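Local atomic coordinates of acyltransferase (Actinoplanes teichomyceticus, PDB entry 4Q38), a protein that transfers long acyl chains from acyl-CoA to the amino sugar of the glycopeptide antibiotic teicoplanin, as an N-acyltransferase with a GNAT-like domain. Residues 159-164 and 212-216. Coordinates in Å, arbitrary orientation, origin at the centre of the assembly. Numbering follows the deposited sequence.
Sequences GELVAI and VPEWG. With COA (coenzyme A), chain D.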
loop_
_atom_site.group_PDB
_atom_site.type_symbol
_atom_site.label_atom_id
_atom_site.label_comp_id
_atom_site.label_asym_id
_atom_site.label_seq_id
_atom_site.Cartn_x
_atom_site.Cartn_y
_atom_site.Cartn_z
ATOM N N GLY A 159 5.522 8.328 0.201
ATOM C CA GLY A 159 5.738 9.332 -0.844
ATOM C C GLY A 159 5.233 8.884 -2.203
ATOM O O GLY A 159 4.606 9.650 -2.924
ATOM N N GLU A 160 5.509 7.631 -2.551
ATOM C CA GLU A 160 5.049 7.040 -3.809
ATOM C C GLU A 160 3.526 7.097 -3.905
ATOM O O GLU A 160 2.967 7.466 -4.933
ATOM C CB GLU A 160 5.540 5.585 -3.891
ATOM C CG GLU A 160 5.007 4.779 -5.080
ATOM C CD GLU A 160 5.461 3.327 -5.060
ATOM O OE1 GLU A 160 6.669 3.091 -4.876
ATOM O OE2 GLU A 160 4.614 2.413 -5.239
ATOM N N LEU A 161 2.857 6.742 -2.813
ATOM C CA LEU A 161 1.392 6.661 -2.811
ATOM C C LEU A 161 0.772 8.055 -2.832
ATOM O O LEU A 161 -0.268 8.262 -3.450
ATOM C CB LEU A 161 0.905 5.859 -1.601
ATOM C CG LEU A 161 1.334 4.376 -1.562
ATOM C CD1 LEU A 161 1.165 3.812 -0.157
ATOM C CD2 LEU A 161 0.545 3.537 -2.572
ATOM N N VAL A 162 1.421 9.011 -2.167
ATOM C CA VAL A 162 1.016 10.413 -2.281
ATOM C C VAL A 162 1.132 10.877 -3.754
ATOM O O VAL A 162 0.177 11.421 -4.315
ATOM C CB VAL A 162 1.830 11.305 -1.321
ATOM C CG1 VAL A 162 1.488 12.774 -1.529
ATOM C CG2 VAL A 162 1.544 10.905 0.119
ATOM N N ALA A 163 2.290 10.637 -4.372
ATOM C CA ALA A 163 2.516 10.995 -5.790
ATOM C C ALA A 163 1.489 10.351 -6.718
ATOM O O ALA A 163 0.969 11.006 -7.629
ATOM C CB ALA A 163 3.926 10.624 -6.225
ATOM N N ILE A 164 1.188 9.076 -6.470
ATOM C CA ILE A 164 0.161 8.348 -7.223
ATOM C C ILE A 164 -1.202 9.022 -7.115
ATOM O O ILE A 164 -1.904 9.155 -8.112
ATOM C CB ILE A 164 0.073 6.866 -6.780
ATOM C CG1 ILE A 164 1.245 6.059 -7.380
ATOM C CG2 ILE A 164 -1.278 6.252 -7.146
ATOM C CD1 ILE A 164 1.519 4.757 -6.643
ATOM N N VAL A 212 5.661 -5.580 -5.406
ATOM C CA VAL A 212 6.532 -4.747 -6.231
ATOM C C VAL A 212 6.037 -3.300 -6.153
ATOM O O VAL A 212 5.016 -2.954 -6.760
ATOM C CB VAL A 212 6.579 -5.225 -7.712
ATOM C CG1 VAL A 212 7.549 -4.361 -8.523
ATOM C CG2 VAL A 212 6.979 -6.698 -7.810
ATOM N N PRO A 213 6.731 -2.460 -5.375
ATOM C CA PRO A 213 6.390 -1.042 -5.365
ATOM C C PRO A 213 6.749 -0.399 -6.704
ATOM O O PRO A 213 7.619 -0.896 -7.430
ATOM C CB PRO A 213 7.254 -0.468 -4.237
ATOM C CG PRO A 213 8.362 -1.445 -4.046
ATOM C CD PRO A 213 7.858 -2.787 -4.481
ATOM N N GLU A 214 6.069 0.681 -7.042
ATOM C CA GLU A 214 6.276 1.290 -8.349
ATOM C C GLU A 214 7.658 1.929 -8.432
ATOM O O GLU A 214 8.391 1.711 -9.392
ATOM C CB GLU A 214 5.191 2.324 -8.660
ATOM C CG GLU A 214 5.447 3.034 -9.993
ATOM C CD GLU A 214 4.368 4.034 -10.347
ATOM O OE1 GLU A 214 3.187 3.646 -10.414
ATOM O OE2 GLU A 214 4.714 5.212 -10.560
ATOM N N TRP A 215 8.023 2.694 -7.409
ATOM C CA TRP A 215 9.296 3.423 -7.429
ATOM C C TRP A 215 10.488 2.541 -7.271
ATOM O O TRP A 215 10.463 1.574 -6.509
ATOM C CB TRP A 215 9.306 4.494 -6.353
ATOM C CG TRP A 215 8.492 5.707 -6.721
ATOM C CD1 TRP A 215 7.703 5.899 -7.855
ATOM C CD2 TRP A 215 8.343 6.934 -5.940
ATOM N NE1 TRP A 215 7.113 7.138 -7.836
ATOM C CE2 TRP A 215 7.448 7.805 -6.709
ATOM C CE3 TRP A 215 8.842 7.380 -4.723
ATOM C CZ2 TRP A 215 7.089 9.070 -6.261
ATOM C CZ3 TRP A 215 8.470 8.656 -4.280
ATOM C CH2 TRP A 215 7.616 9.478 -5.035
ATOM N N GLY A 216 11.552 2.876 -7.993
ATOM C CA GLY A 216 12.781 2.109 -7.930
ATOM C C GLY A 216 13.224 1.572 -9.274
ATOM O O GLY A 216 14.138 0.758 -9.329
HETATM N N1A COA D . 3.175 1.184 -17.077
HETATM C C2A COA D . 3.509 1.439 -18.357
HETATM N N3A COA D . 4.452 0.756 -19.030
HETATM C C4A COA D . 5.130 -0.252 -18.423
HETATM C C5A COA D . 4.822 -0.588 -17.021
HETATM C C6A COA D . 3.770 0.208 -16.351
HETATM N N6A COA D . 3.398 -0.024 -15.067
HETATM N N7A COA D . 5.635 -1.609 -16.692
HETATM C C8A COA D . 6.390 -1.905 -17.774
HETATM N N9A COA D . 6.097 -1.084 -18.801
HETATM C C1B COA D . 6.702 -1.111 -20.154
HETATM C C2B COA D . 8.217 -1.030 -20.147
HETATM O O2B COA D . 8.652 0.326 -20.157
HETATM C C3B COA D . 8.574 -1.786 -21.409
HETATM O O3B COA D . 8.306 -0.942 -22.531
HETATM P P3B COA D . 8.985 -1.139 -23.988
HETATM O O7A COA D . 10.388 -0.659 -23.774
HETATM O O8A COA D . 8.099 -0.295 -24.864
HETATM O O9A COA D . 8.877 -2.614 -24.293
HETATM C C4B COA D . 7.543 -2.910 -21.421
HETATM O O4B COA D . 6.394 -2.368 -20.764
HETATM C C5B COA D . 8.002 -4.198 -20.732
HETATM O O5B COA D . 8.261 -3.944 -19.341
HETATM P P1A COA D . 8.989 -5.001 -18.379
HETATM O O1A COA D . 10.475 -5.026 -18.617
HETATM O O2A COA D . 8.208 -6.285 -18.471
HETATM O O3A COA D . 8.702 -4.361 -16.916
HETATM P P2A COA D . 9.608 -3.258 -16.172
HETATM O O4A COA D . 10.695 -3.953 -15.397
HETATM O O5A COA D . 10.002 -2.148 -17.111
HETATM O O6A COA D . 8.515 -2.650 -15.156
HETATM C CBP COA D . 7.376 -2.684 -12.975
HETATM C CCP COA D . 7.931 -3.484 -14.150
HETATM C CDP COA D . 6.747 -3.708 -12.043
HETATM C CEP COA D . 8.524 -1.974 -12.287
HETATM C CAP COA D . 6.321 -1.662 -13.465
HETATM O OAP COA D . 5.315 -2.331 -14.227
HETATM C C9P COA D . 5.620 -0.844 -12.396
HETATM O O9P COA D . 6.195 0.085 -11.855
HETATM N N8P COA D . 4.353 -1.161 -12.110
HETATM C C7P COA D . 3.628 -0.570 -10.998
HETATM C C6P COA D . 3.761 -1.425 -9.739
HETATM C C5P COA D . 3.097 -2.779 -9.930
HETATM O O5P COA D . 2.444 -3.019 -10.940
HETATM N N4P COA D . 3.290 -3.670 -8.954
HETATM C C3P COA D . 2.533 -4.916 -8.872
HETATM C C2P COA D . 1.121 -4.727 -8.339
HETATM S S1P COA D . 0.247 -6.327 -8.273
#
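Helix 157-169 of the N-terminal domain meets, at this contact, the loop that follows strand 206-211 of the GNAT-like domain. Gly159, without a side chain, presents bare backbone beside the indole, Gly159 O lying 3.7 Å from Trp215 CH2. Glu160 makes the central contact. Glu160 CA sits over the six-membered ring of Trp215, 3.6 Å from the centroid and almost on the ring normal, a CH-pi contact. With chi1 and chi2 both t, the side chain extends to bring its carboxylate to the loop backbone. There Glu160 OE2 accepts a hydrogen bond from Glu214 N (2.9 Å) and Glu160 OE1 another from Trp215 N (2.9 Å), so the two oxygens bind consecutive amides, which a single carboxylate suits well; the CB of Pro213 packs 3.7 Å from Glu160 OE1. One turn on from Gly159, small Ala163 points toward the loop and lets the indole come close, Ala163 CB to Trp215 CZ2 at 3.5 Å. The long aliphatic side chain of Ile164 bends its end nearer the loop, Ile164 CD1 lying a loose 4.3 Å from Glu214 OE1, and also touches Arg299. The Glu214 carboxylate is held by Arg299 of its own domain and by Arg167, further along helix 157-169; the latter salt bridge joins the domains.

Just before the clamped amides, Val212 O accepts a hydrogen bond from N4P of coenzyme A (2.9 Å), while Val212 N binds the decanoyl-glucosamine ligand. The buried Glu160 carboxylate thus takes two main-chain NH groups of the loop, consistent with the domain interface helping to position Val212 for cofactor and sugar.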